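Local coordinates for ATP-dependent DNA helicase PIF1 (Candida albicans, PDB 7OTJ), which couples ATP hydrolysis to 5'-3' unwinding of DNA and probably resolves G-quadruplexes, helping to keep the nuclear and mitochondrial genomes stable, at residues Glu242-Met245 and Ala246-Arg249; Gln276-Thr279 and Asn280-Ala283. All coordinates share one frame; numbering follows the deposited sequence.

Interaction 1. Residues Glu242-Met245 and Ala246-Arg249. With K (potassium ion), chain I.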
ATOM      1  N   GLU A 242      14.535   4.566 -10.746  1.00 60.61           N
ATOM      2  CA  GLU A 242      13.750   5.536 -11.508  1.00 55.05           C
ATOM      3  C   GLU A 242      12.980   6.465 -10.581  1.00 54.86           C
ATOM      4  O   GLU A 242      12.982   7.689 -10.765  1.00 66.38           O
ATOM      5  CB  GLU A 242      12.786   4.822 -12.452  1.00 53.46           C
ATOM      6  CG  GLU A 242      13.434   3.970 -13.517  1.00 54.46           C
ATOM      7  CD  GLU A 242      12.474   2.949 -14.091  1.00 61.40           C
ATOM      8  OE1 GLU A 242      11.968   2.105 -13.316  1.00 73.37           O
ATOM      9  OE2 GLU A 242      12.216   2.991 -15.309  1.00 62.05           O
ATOM     10  N   VAL A 243      12.316   5.896  -9.571  1.00 65.81           N
ATOM     11  CA  VAL A 243      11.506   6.704  -8.664  1.00 60.09           C
ATOM     12  C   VAL A 243      12.379   7.730  -7.961  1.00 63.86           C
ATOM     13  O   VAL A 243      12.036   8.917  -7.891  1.00 68.04           O
ATOM     14  CB  VAL A 243      10.761   5.799  -7.660  1.00 50.49           C
ATOM     15  CG1 VAL A 243      10.116   6.635  -6.571  1.00 50.30           C
ATOM     16  CG2 VAL A 243       9.710   4.978  -8.373  1.00 48.66           C
ATOM     17  N   ASP A 244      13.547   7.303  -7.477  1.00 60.14           N
ATOM     18  CA  ASP A 244      14.455   8.226  -6.808  1.00 64.35           C
ATOM     19  C   ASP A 244      15.035   9.236  -7.789  1.00 60.94           C
ATOM     20  O   ASP A 244      15.210  10.410  -7.445  1.00 69.67           O
ATOM     21  CB  ASP A 244      15.568   7.448  -6.107  1.00 64.33           C
ATOM     22  CG  ASP A 244      15.072   6.718  -4.883  1.00 66.74           C
ATOM     23  OD1 ASP A 244      13.918   6.974  -4.485  1.00 66.19           O
ATOM     24  OD2 ASP A 244      15.824   5.893  -4.321  1.00 73.17           O
ATOM     25  N   MET A 245      15.349   8.799  -9.008  1.00 66.51           N
ATOM     26  CA  MET A 245      15.863   9.728 -10.008  1.00 66.91           C
ATOM     27  C   MET A 245      14.786  10.713 -10.450  1.00 70.22           C
ATOM     28  O   MET A 245      15.052  11.915 -10.573  1.00 68.97           O
ATOM     29  CB  MET A 245      16.424   8.957 -11.200  1.00 61.62           C
ATOM     30  CG  MET A 245      17.753   8.278 -10.909  1.00 70.23           C
ATOM     31  SD  MET A 245      19.023   9.451 -10.400  1.00 99.18           S
ATOM     32  CE  MET A 245      19.112  10.496 -11.855  1.00 71.34           C
ATOM     33  N   ALA A 246      13.570  10.221 -10.705  1.00 64.01           N
ATOM     34  CA  ALA A 246      12.470  11.110 -11.071  1.00 61.15           C
ATOM     35  C   ALA A 246      12.197  12.143  -9.982  1.00 61.66           C
ATOM     36  O   ALA A 246      11.950  13.317 -10.281  1.00 65.04           O
ATOM     37  CB  ALA A 246      11.212  10.295 -11.369  1.00 54.74           C
ATOM     38  N   ASN A 247      12.233  11.732  -8.711  1.00 63.61           N
ATOM     39  CA  ASN A 247      12.109  12.710  -7.637  1.00 58.61           C
ATOM     40  C   ASN A 247      13.274  13.690  -7.657  1.00 63.89           C
ATOM     41  O   ASN A 247      13.085  14.890  -7.425  1.00 80.44           O
ATOM     42  CB  ASN A 247      12.032  12.012  -6.279  1.00 57.96           C
ATOM     43  CG  ASN A 247      10.756  11.210  -6.100  1.00 60.91           C
ATOM     44  OD1 ASN A 247       9.676  11.635  -6.503  1.00 57.16           O
ATOM     45  ND2 ASN A 247      10.881  10.038  -5.491  1.00 73.20           N
ATOM     46  N   SER A 248      14.486  13.201  -7.934  1.00 62.60           N
ATOM     47  CA  SER A 248      15.656  14.073  -7.927  1.00 65.53           C
ATOM     48  C   SER A 248      15.581  15.122  -9.030  1.00 74.55           C
ATOM     49  O   SER A 248      15.761  16.318  -8.773  1.00 82.42           O
ATOM     50  CB  SER A 248      16.934  13.244  -8.067  1.00 71.22           C
ATOM     51  OG  SER A 248      17.092  12.352  -6.980  1.00 86.05           O
ATOM     52  N   ARG A 249      15.331  14.693 -10.272  1.00 65.47           N
ATOM     53  CA  ARG A 249      15.276  15.648 -11.375  1.00 73.96           C
ATOM     54  C   ARG A 249      14.191  16.694 -11.145  1.00 76.36           C
ATOM     55  O   ARG A 249      14.398  17.881 -11.420  1.00 83.92           O
ATOM     56  CB  ARG A 249      15.079  14.918 -12.708  1.00 65.32           C
ATOM     57  CG  ARG A 249      13.845  14.050 -12.788  1.00 82.13           C
ATOM     58  CD  ARG A 249      13.783  13.296 -14.107  1.00 79.68           C
ATOM     59  NE  ARG A 249      13.650  14.196 -15.246  1.00 65.94           N
ATOM     60  CZ  ARG A 249      12.493  14.641 -15.719  1.00 92.05           C
ATOM     61  NH1 ARG A 249      11.342  14.296 -15.163  1.00 89.75           N
ATOM     62  NH2 ARG A 249      12.490  15.453 -16.776  1.00 74.71           N
TER
HETATM   63  K     K I1005       9.839   1.403 -15.463  1.00 93.30           K
HETATM   64  O   HOH W   1      12.953   9.152  -4.086  1.00 68.57           O
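Asp244 O is gripped twice by Ser248, once through the main chain and once through the side chain. Ser248 N donates the regular helical bond, while Ser248 OG lies 2.7 Å from Asp244 O, and the two donors reach the oxygen from opposite faces of its carbonyl plane. The serine torsion makes this possible: OG stands anti to the carbonyl carbon (chi1 -62°), folded back toward the preceding turn, so the hydroxyl spends its proton on its own helix, a familiar habit of helical serines.

One residue earlier the partners are Val243 and Asn247. Their side chains run alongside each other, and Val243 CG1 comes within 3.7 Å of Asn247 ND2. That amide nitrogen donates to a water at 2.7 Å from Asn247 ND2; the same water sits so close to Asp244 OD1 that the second half of the bridge is doubtful. Asn247 OD1 faces another way and accepts from the backbone N of Ser449, which fixes how the amide is turned.

Glu242 starts the segment and sends its carboxylate to a potassium ion. Glu242 OE2 lies 2.9 Å and Glu242 OE1 3.1 Å from the potassium ion, a bidentate grip to which Asp466 O adds a further ligand. Thr239 OG1 is hydrogen-bonded to Glu242 OE1 and helps to hold the carboxylate in place.

All of this belongs to helix 240-253, which follows strand 234-237 in the parallel four-stranded sheet of the second RecA-like domain. Val243 and Ala246 rest on Tyr237 of that strand and on Ser449 of the adjacent strand 449-451, while Asn247 also touches Trp448 in the loop leading into it.

Interaction 2. Residues Gln276-Thr279 and Asn280-Ala283. With nucleotides of chain C.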
ATOM      1  N   GLN A 276      21.762  -2.393   8.596  1.00 47.63           N
ATOM      2  CA  GLN A 276      20.834  -3.137   7.756  1.00 48.59           C
ATOM      3  C   GLN A 276      19.393  -2.937   8.205  1.00 53.91           C
ATOM      4  O   GLN A 276      18.476  -3.027   7.382  1.00 61.22           O
ATOM      5  CB  GLN A 276      21.214  -4.615   7.742  1.00 52.72           C
ATOM      6  CG  GLN A 276      22.590  -4.875   7.131  1.00 46.91           C
ATOM      7  CD  GLN A 276      23.058  -6.304   7.332  1.00 61.39           C
ATOM      8  OE1 GLN A 276      22.606  -6.994   8.249  1.00 66.62           O
ATOM      9  NE2 GLN A 276      23.969  -6.755   6.479  1.00 61.22           N
ATOM     10  N   VAL A 277      19.169  -2.675   9.494  1.00 54.20           N
ATOM     11  CA  VAL A 277      17.828  -2.332   9.959  1.00 54.11           C
ATOM     12  C   VAL A 277      17.430  -0.948   9.469  1.00 50.22           C
ATOM     13  O   VAL A 277      16.310  -0.740   8.986  1.00 59.49           O
ATOM     14  CB  VAL A 277      17.740  -2.424  11.491  1.00 50.63           C
ATOM     15  CG1 VAL A 277      16.524  -1.664  11.993  1.00 51.40           C
ATOM     16  CG2 VAL A 277      17.647  -3.856  11.913  1.00 55.28           C
ATOM     17  N   LEU A 278      18.328   0.028   9.610  1.00 52.82           N
ATOM     18  CA  LEU A 278      17.989   1.393   9.220  1.00 59.02           C
ATOM     19  C   LEU A 278      17.701   1.505   7.732  1.00 48.94           C
ATOM     20  O   LEU A 278      16.836   2.290   7.331  1.00 55.36           O
ATOM     21  CB  LEU A 278      19.120   2.340   9.605  1.00 49.65           C
ATOM     22  CG  LEU A 278      19.200   2.664  11.092  1.00 50.29           C
ATOM     23  CD1 LEU A 278      20.525   3.333  11.407  1.00 53.39           C
ATOM     24  CD2 LEU A 278      18.036   3.553  11.477  1.00 51.02           C
ATOM     25  N   THR A 279      18.388   0.711   6.907  1.00 48.82           N
ATOM     26  CA  THR A 279      18.216   0.797   5.461  1.00 48.24           C
ATOM     27  C   THR A 279      16.757   0.627   5.058  1.00 48.69           C
ATOM     28  O   THR A 279      16.308   1.239   4.082  1.00 61.97           O
ATOM     29  CB  THR A 279      19.112  -0.234   4.769  1.00 59.98           C
ATOM     30  OG1 THR A 279      20.484   0.146   4.939  1.00 58.56           O
ATOM     31  CG2 THR A 279      18.811  -0.325   3.277  1.00 52.28           C
ATOM     32  N   ASN A 280      15.985  -0.141   5.822  1.00 49.40           N
ATOM     33  CA  ASN A 280      14.612  -0.447   5.452  1.00 48.89           C
ATOM     34  C   ASN A 280      13.591   0.438   6.154  1.00 49.03           C
ATOM     35  O   ASN A 280      12.388   0.218   5.988  1.00 49.30           O
ATOM     36  CB  ASN A 280      14.311  -1.915   5.742  1.00 57.75           C
ATOM     37  CG  ASN A 280      15.009  -2.845   4.782  1.00 58.71           C
ATOM     38  OD1 ASN A 280      15.258  -2.489   3.631  1.00 70.07           O
ATOM     39  ND2 ASN A 280      15.332  -4.043   5.248  1.00 65.29           N
ATOM     40  N   PHE A 281      14.035   1.455   6.895  1.00 51.26           N
ATOM     41  CA  PHE A 281      13.104   2.424   7.459  1.00 54.26           C
ATOM     42  C   PHE A 281      12.526   3.293   6.348  1.00 56.38           C
ATOM     43  O   PHE A 281      13.259   3.782   5.484  1.00 59.53           O
ATOM     44  CB  PHE A 281      13.799   3.311   8.495  1.00 50.82           C
ATOM     45  CG  PHE A 281      13.891   2.703   9.864  1.00 57.34           C
ATOM     46  CD1 PHE A 281      13.845   1.328  10.038  1.00 51.40           C
ATOM     47  CD2 PHE A 281      14.018   3.512  10.985  1.00 54.44           C
ATOM     48  CE1 PHE A 281      13.936   0.770  11.299  1.00 51.50           C
ATOM     49  CE2 PHE A 281      14.106   2.955  12.252  1.00 51.93           C
ATOM     50  CZ  PHE A 281      14.065   1.588  12.407  1.00 51.35           C
ATOM     51  N   LEU A 282      11.206   3.501   6.384  1.00 60.38           N
ATOM     52  CA  LEU A 282      10.559   4.353   5.391  1.00 51.93           C
ATOM     53  C   LEU A 282      11.030   5.794   5.512  1.00 60.50           C
ATOM     54  O   LEU A 282      11.252   6.471   4.500  1.00 70.27           O
ATOM     55  CB  LEU A 282       9.040   4.273   5.537  1.00 56.79           C
ATOM     56  CG  LEU A 282       8.207   5.132   4.580  1.00 61.11           C
ATOM     57  CD1 LEU A 282       8.523   4.797   3.127  1.00 52.92           C
ATOM     58  CD2 LEU A 282       6.715   4.974   4.857  1.00 56.08           C
ATOM     59  N   ALA A 283      11.174   6.286   6.740  1.00 61.74           N
ATOM     60  CA  ALA A 283      11.710   7.622   6.948  1.00 58.99           C
ATOM     61  C   ALA A 283      13.109   7.704   6.345  1.00 62.07           C
ATOM     62  O   ALA A 283      13.952   6.836   6.625  1.00 62.40           O
ATOM     63  CB  ALA A 283      11.753   7.954   8.438  1.00 54.46           C
TER
ATOM     64  P    DT C   5       5.961  -3.729   7.213  1.00 47.72           P
ATOM     65  OP1  DT C   5       4.804  -3.424   8.092  1.00 49.65           O
ATOM     66  OP2  DT C   5       6.655  -2.627   6.503  1.00 54.68           O
ATOM     67  O5'  DT C   5       6.995  -4.566   8.099  1.00 53.42           O
ATOM     68  C5'  DT C   5       6.506  -5.543   9.013  1.00 51.30           C
ATOM     69  C4'  DT C   5       7.202  -5.430  10.361  1.00 51.85           C
ATOM     70  O4'  DT C   5       8.565  -5.906  10.239  1.00 55.46           O
ATOM     71  C3'  DT C   5       7.289  -4.018  10.932  1.00 51.65           C
ATOM     72  O3'  DT C   5       7.105  -4.044  12.348  1.00 68.44           O
ATOM     73  C2'  DT C   5       8.703  -3.568  10.550  1.00 50.89           C
ATOM     74  C1'  DT C   5       9.484  -4.876  10.543  1.00 48.79           C
ATOM     75  N1   DT C   5      10.562  -4.920   9.526  1.00 50.49           N
ATOM     76  C2   DT C   5      11.854  -5.194   9.917  1.00 56.13           C
ATOM     77  O2   DT C   5      12.175  -5.397  11.072  1.00 61.52           O
ATOM     78  N3   DT C   5      12.768  -5.221   8.898  1.00 58.09           N
ATOM     79  C4   DT C   5      12.524  -5.008   7.553  1.00 57.26           C
ATOM     80  O4   DT C   5      13.412  -5.053   6.710  1.00 58.67           O
ATOM     81  C5   DT C   5      11.150  -4.732   7.210  1.00 57.14           C
ATOM     82  C7   DT C   5      10.765  -4.485   5.779  1.00 50.82           C
ATOM     83  C6   DT C   5      10.247  -4.707   8.203  1.00 52.87           C
TER
HETATM   84  O   HOH W   2      15.995   4.021   5.218  1.00 46.37           O
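Phe281 turns its ring back onto the last turn of helix 273-279, where Val277 and Leu278 receive it differently. Leu278 lays CD2 over one face, 4.0 Å above the ring plane and displaced toward the rim. Val277 CG1 instead approaches Phe281 CE1 to 3.6 Å, the two side chains crossing at a slant. Phe281 CG lies anti to its own carbonyl carbon (chi1 -83°), which carries the ring back beside the valine.

Two backbone bonds of three-residue span shape the turn: Asn280 N to Val277 O at 3.2 Å, and Phe281 N to Leu278 O at 3.0 Å. Trp426, Thr428 and Arg439 of the antiparallel sheet also touch the phenylalanine.

Asn280 heads elsewhere, to the bound DNA strand, where Asn280 ND2 lies 2.6 Å from O4 of thymidine DT5 of chain C. The angle at the hydrogen is only 123°, so this bond is weak. The apolar contacts of Phe281 with Val277 and Leu278 thus hold the turn to the helix, while a weak, bent bond to a single base probably adds little to the binding of the strand.

In the fold
Interaction 1 precedes interaction 2 along the chain, their centres lying 19 Å apart and their nearest atoms about 9 Å apart, without touching. Strand 259-267 of the antiparallel sheet runs between them in sequence. Residues 242-249 belong to a helix packed on the parallel four-stranded sheet of the second RecA-like domain, whereas residues 276-283 lie in the SH3-like 2B domain and lean on strands 424-429 and 435-446. The chain therefore passes from motor core to inserted domain between them. Interaction 2 touches the bound DNA, and interaction 1 comes within about 7 Å of it at the nearest atom, so both lie near the bound strand, though only interaction 2 of the pair touches it.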